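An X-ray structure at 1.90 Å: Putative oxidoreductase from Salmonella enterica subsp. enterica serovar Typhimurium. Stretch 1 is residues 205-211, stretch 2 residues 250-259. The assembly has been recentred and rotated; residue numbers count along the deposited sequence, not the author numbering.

Stretch 1 (205-211) RPLEKQL
Stretch 2 (250-259) TTVMPFILRN

Stretch 1 is an irregular segment that packs against stretch 2, where a strand (Thr 250, Thr 251) turns into a short helix; together they bury 424 Å², both sides summed. The register is fixed by two CA–CA separations, Pro 206 to Thr 251 at 6.0 Å and Leu 207 to Pro 254 at 6.5 Å. On stretch 2, Ile 256 N donates to Val 252 O and Leu 257 N to Met 253 O, both at 2.9 Å, and Asn 259 then leaves helical geometry with phi/psi 56/36.

Arg 205 (-87/167; chi1 and chi2 m, chi3 t) makes no contact with stretch 2. Its N donates to Glu 208 OE2 at 2.8 Å and 166°.

Pro 206 (-59/-37, C-gamma exo) lies beside the turn. Its CB is 3.6 Å from Thr 251 OG1 and 3.9 Å from Met 253 CG. Thr 251, chi1 p, uses OG1 to cap the helix, accepting from Met 253 N at 3.2 Å. Water 1 bridges the stretches, donating to Pro 206 O at 2.7 Å and lying 2.6 Å from Thr 251 OG1.

Leu 207 (-127/129; chi1 m, chi2 t) points toward the helix and supplies the main apolar contact. Its CD1 meets Leu 257 CD1 at 3.7 Å, its CG lies 4.1 Å from Met 253 CB, and its CD2 is 4.2 Å from Pro 254 CG. Met 253 is a poorly ordered selenomethionine, chi1 and chi2 m. The branched Leu 207 side chain thus reaches several helix residues without a polar group to satisfy.

Glu 208 (-113/-178; chi1 and chi2 m) contributes its backbone. Both Arg 258 NH1 and Arg 258 NH2 donate to Glu 208 O at 2.9 Å, with angles of 143° and 146°, so the carbonyl sits at the guanidinium edge, near its plane. Arg 258 reaches it with chi1 m and chi2 and chi3 t, and 113 Å² of it is covered.

Lys 209 (-64/144) points away, chi1 and chi2 t. Gln 210 (-75/118; chi1 m, chi2 t) returns to the contact: its CG lies 3.4 Å from Arg 258 CZ over one guanidinium face, while Leu 207 CD2, 3.9 Å from Arg 258 CZ, covers the opposite face. The planar group is therefore sandwiched by aliphatic carbons while its edge remains free to donate. Water 2 accepts from Arg 258 NH2 at 3.3 Å and weakly from Gln 210 NE2 at 3.3 Å.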

# COMPACT_ATOMS: atom_id res chain seq x y z
N ARG A 205 11.41 9.82 -12.05
CA ARG A 205 12.31 8.68 -11.90
C ARG A 205 11.65 7.69 -10.92
O ARG A 205 10.67 8.04 -10.25
CB ARG A 205 13.65 9.14 -11.33
CG ARG A 205 14.29 10.30 -12.06
CD ARG A 205 14.72 9.88 -13.44
NE ARG A 205 15.53 10.92 -14.10
CZ ARG A 205 16.04 10.80 -15.32
NH1 ARG A 205 15.81 9.68 -16.00
NH2 ARG A 205 16.76 11.78 -15.85
N PRO A 206 12.18 6.46 -10.84
CA PRO A 206 11.58 5.50 -9.90
C PRO A 206 11.63 6.03 -8.47
O PRO A 206 10.69 5.79 -7.71
CB PRO A 206 12.47 4.26 -10.06
CG PRO A 206 12.95 4.36 -11.49
CD PRO A 206 13.20 5.83 -11.69
N LEU A 207 12.71 6.72 -8.13
CA LEU A 207 12.85 7.40 -6.85
C LEU A 207 13.22 8.87 -7.07
O LEU A 207 14.15 9.17 -7.82
CB LEU A 207 13.93 6.73 -5.98
CG LEU A 207 13.63 5.33 -5.42
CD1 LEU A 207 14.81 4.85 -4.59
CD2 LEU A 207 12.33 5.32 -4.59
N GLU A 208 12.47 9.77 -6.43
CA GLU A 208 12.75 11.20 -6.46
C GLU A 208 13.17 11.63 -5.06
O GLU A 208 13.25 10.80 -4.15
CB GLU A 208 11.49 11.98 -6.85
CG GLU A 208 10.95 11.67 -8.25
CD GLU A 208 11.68 12.43 -9.33
OE1 GLU A 208 12.56 13.25 -8.98
OE2 GLU A 208 11.38 12.22 -10.53
N LYS A 209 13.43 12.91 -4.86
CA LYS A 209 13.77 13.37 -3.51
C LYS A 209 12.57 13.14 -2.59
O LYS A 209 11.42 13.26 -3.01
CB LYS A 209 14.18 14.84 -3.49
CG LYS A 209 14.53 15.32 -2.08
CD LYS A 209 15.38 16.58 -2.08
CE LYS A 209 14.57 17.82 -2.41
NZ LYS A 209 15.39 19.04 -2.16
N GLN A 210 12.86 12.79 -1.34
CA GLN A 210 11.82 12.51 -0.36
C GLN A 210 11.19 13.80 0.11
O GLN A 210 11.88 14.62 0.71
CB GLN A 210 12.40 11.76 0.83
CG GLN A 210 12.90 10.37 0.48
CD GLN A 210 13.58 9.67 1.65
OE1 GLN A 210 12.98 9.47 2.71
NE2 GLN A 210 14.84 9.31 1.47
N LEU A 211 9.89 13.95 -0.15
CA LEU A 211 9.16 15.18 0.20
C LEU A 211 8.03 15.01 1.22
O LEU A 211 7.81 15.90 2.05
CB LEU A 211 8.55 15.83 -1.06
CG LEU A 211 9.50 16.09 -2.24
CD1 LEU A 211 8.72 16.65 -3.43
CD2 LEU A 211 10.63 17.02 -1.82
N THR A 250 3.95 2.72 -12.22
CA THR A 250 4.94 2.91 -11.17
C THR A 250 5.96 1.78 -11.13
O THR A 250 5.98 0.92 -12.01
CB THR A 250 4.26 3.07 -9.79
OG1 THR A 250 5.25 3.35 -8.79
CG2 THR A 250 3.51 1.82 -9.41
N THR A 251 6.82 1.81 -10.13
CA THR A 251 7.83 0.79 -9.93
C THR A 251 7.76 0.32 -8.49
O THR A 251 7.15 0.97 -7.64
CB THR A 251 9.24 1.29 -10.22
OG1 THR A 251 9.70 2.10 -9.14
CG2 THR A 251 9.28 2.09 -11.51
N VAL A 252 8.35 -0.82 -8.21
CA VAL A 252 8.37 -1.36 -6.87
C VAL A 252 9.35 -0.61 -5.97
O VAL A 252 9.38 -0.84 -4.77
CB VAL A 252 8.75 -2.85 -6.87
CG1 VAL A 252 7.77 -3.65 -7.70
CG2 VAL A 252 10.16 -3.04 -7.38
N MSE A 253 10.17 0.26 -6.55
CA MSE A 253 11.24 0.90 -5.78
C MSE A 253 10.82 1.67 -4.51
O MSE A 253 11.46 1.53 -3.47
CB MSE A 253 12.14 1.76 -6.67
CG MSE A 253 12.73 1.01 -7.86
SE MSE A 253 13.75 -0.56 -7.26
CE MSE A 253 15.55 0.17 -7.46
N PRO A 254 9.76 2.50 -4.58
CA PRO A 254 9.39 3.20 -3.34
C PRO A 254 8.96 2.20 -2.27
O PRO A 254 9.16 2.42 -1.08
CB PRO A 254 8.19 4.06 -3.76
CG PRO A 254 8.35 4.26 -5.24
CD PRO A 254 8.97 2.97 -5.74
N PHE A 255 8.39 1.09 -2.71
CA PHE A 255 7.91 0.08 -1.77
C PHE A 255 9.04 -0.69 -1.13
O PHE A 255 9.10 -0.81 0.09
CB PHE A 255 6.91 -0.83 -2.47
CG PHE A 255 5.77 -0.08 -3.07
CD1 PHE A 255 4.69 0.31 -2.28
CD2 PHE A 255 5.80 0.30 -4.39
CE1 PHE A 255 3.63 1.04 -2.82
CE2 PHE A 255 4.75 1.04 -4.94
CZ PHE A 255 3.67 1.41 -4.15
N ILE A 256 9.97 -1.19 -1.95
CA ILE A 256 10.97 -2.11 -1.44
C ILE A 256 12.24 -1.42 -0.95
O ILE A 256 13.04 -2.03 -0.25
CB ILE A 256 11.33 -3.19 -2.47
CG1 ILE A 256 12.21 -2.62 -3.57
CG2 ILE A 256 10.05 -3.82 -3.02
CD1 ILE A 256 12.72 -3.67 -4.56
N LEU A 257 12.42 -0.16 -1.33
CA LEU A 257 13.60 0.60 -0.89
C LEU A 257 13.22 1.63 0.17
O LEU A 257 14.04 2.04 0.98
CB LEU A 257 14.27 1.31 -2.08
CG LEU A 257 14.95 0.42 -3.12
CD1 LEU A 257 15.63 1.25 -4.20
CD2 LEU A 257 15.95 -0.49 -2.45
N ARG A 258 11.96 2.04 0.19
CA ARG A 258 11.55 3.08 1.12
C ARG A 258 10.39 2.69 2.04
O ARG A 258 9.88 3.53 2.78
CB ARG A 258 11.23 4.38 0.38
CG ARG A 258 12.47 5.09 -0.16
CD ARG A 258 12.11 6.46 -0.74
NE ARG A 258 13.30 7.14 -1.26
CZ ARG A 258 13.26 8.15 -2.13
NH1 ARG A 258 12.09 8.61 -2.57
NH2 ARG A 258 14.40 8.70 -2.54
N ASN A 259 9.98 1.42 1.97
CA ASN A 259 8.97 0.90 2.89
C ASN A 259 7.67 1.71 2.83
O ASN A 259 7.00 1.90 3.84
CB ASN A 259 9.51 0.88 4.31
CG ASN A 259 8.97 -0.28 5.13
OD1 ASN A 259 9.56 -1.37 5.14
ND2 ASN A 259 7.84 -0.06 5.80
O HOH W 1 8.64 4.41 -8.68
O HOH W 2 17.18 8.64 -0.78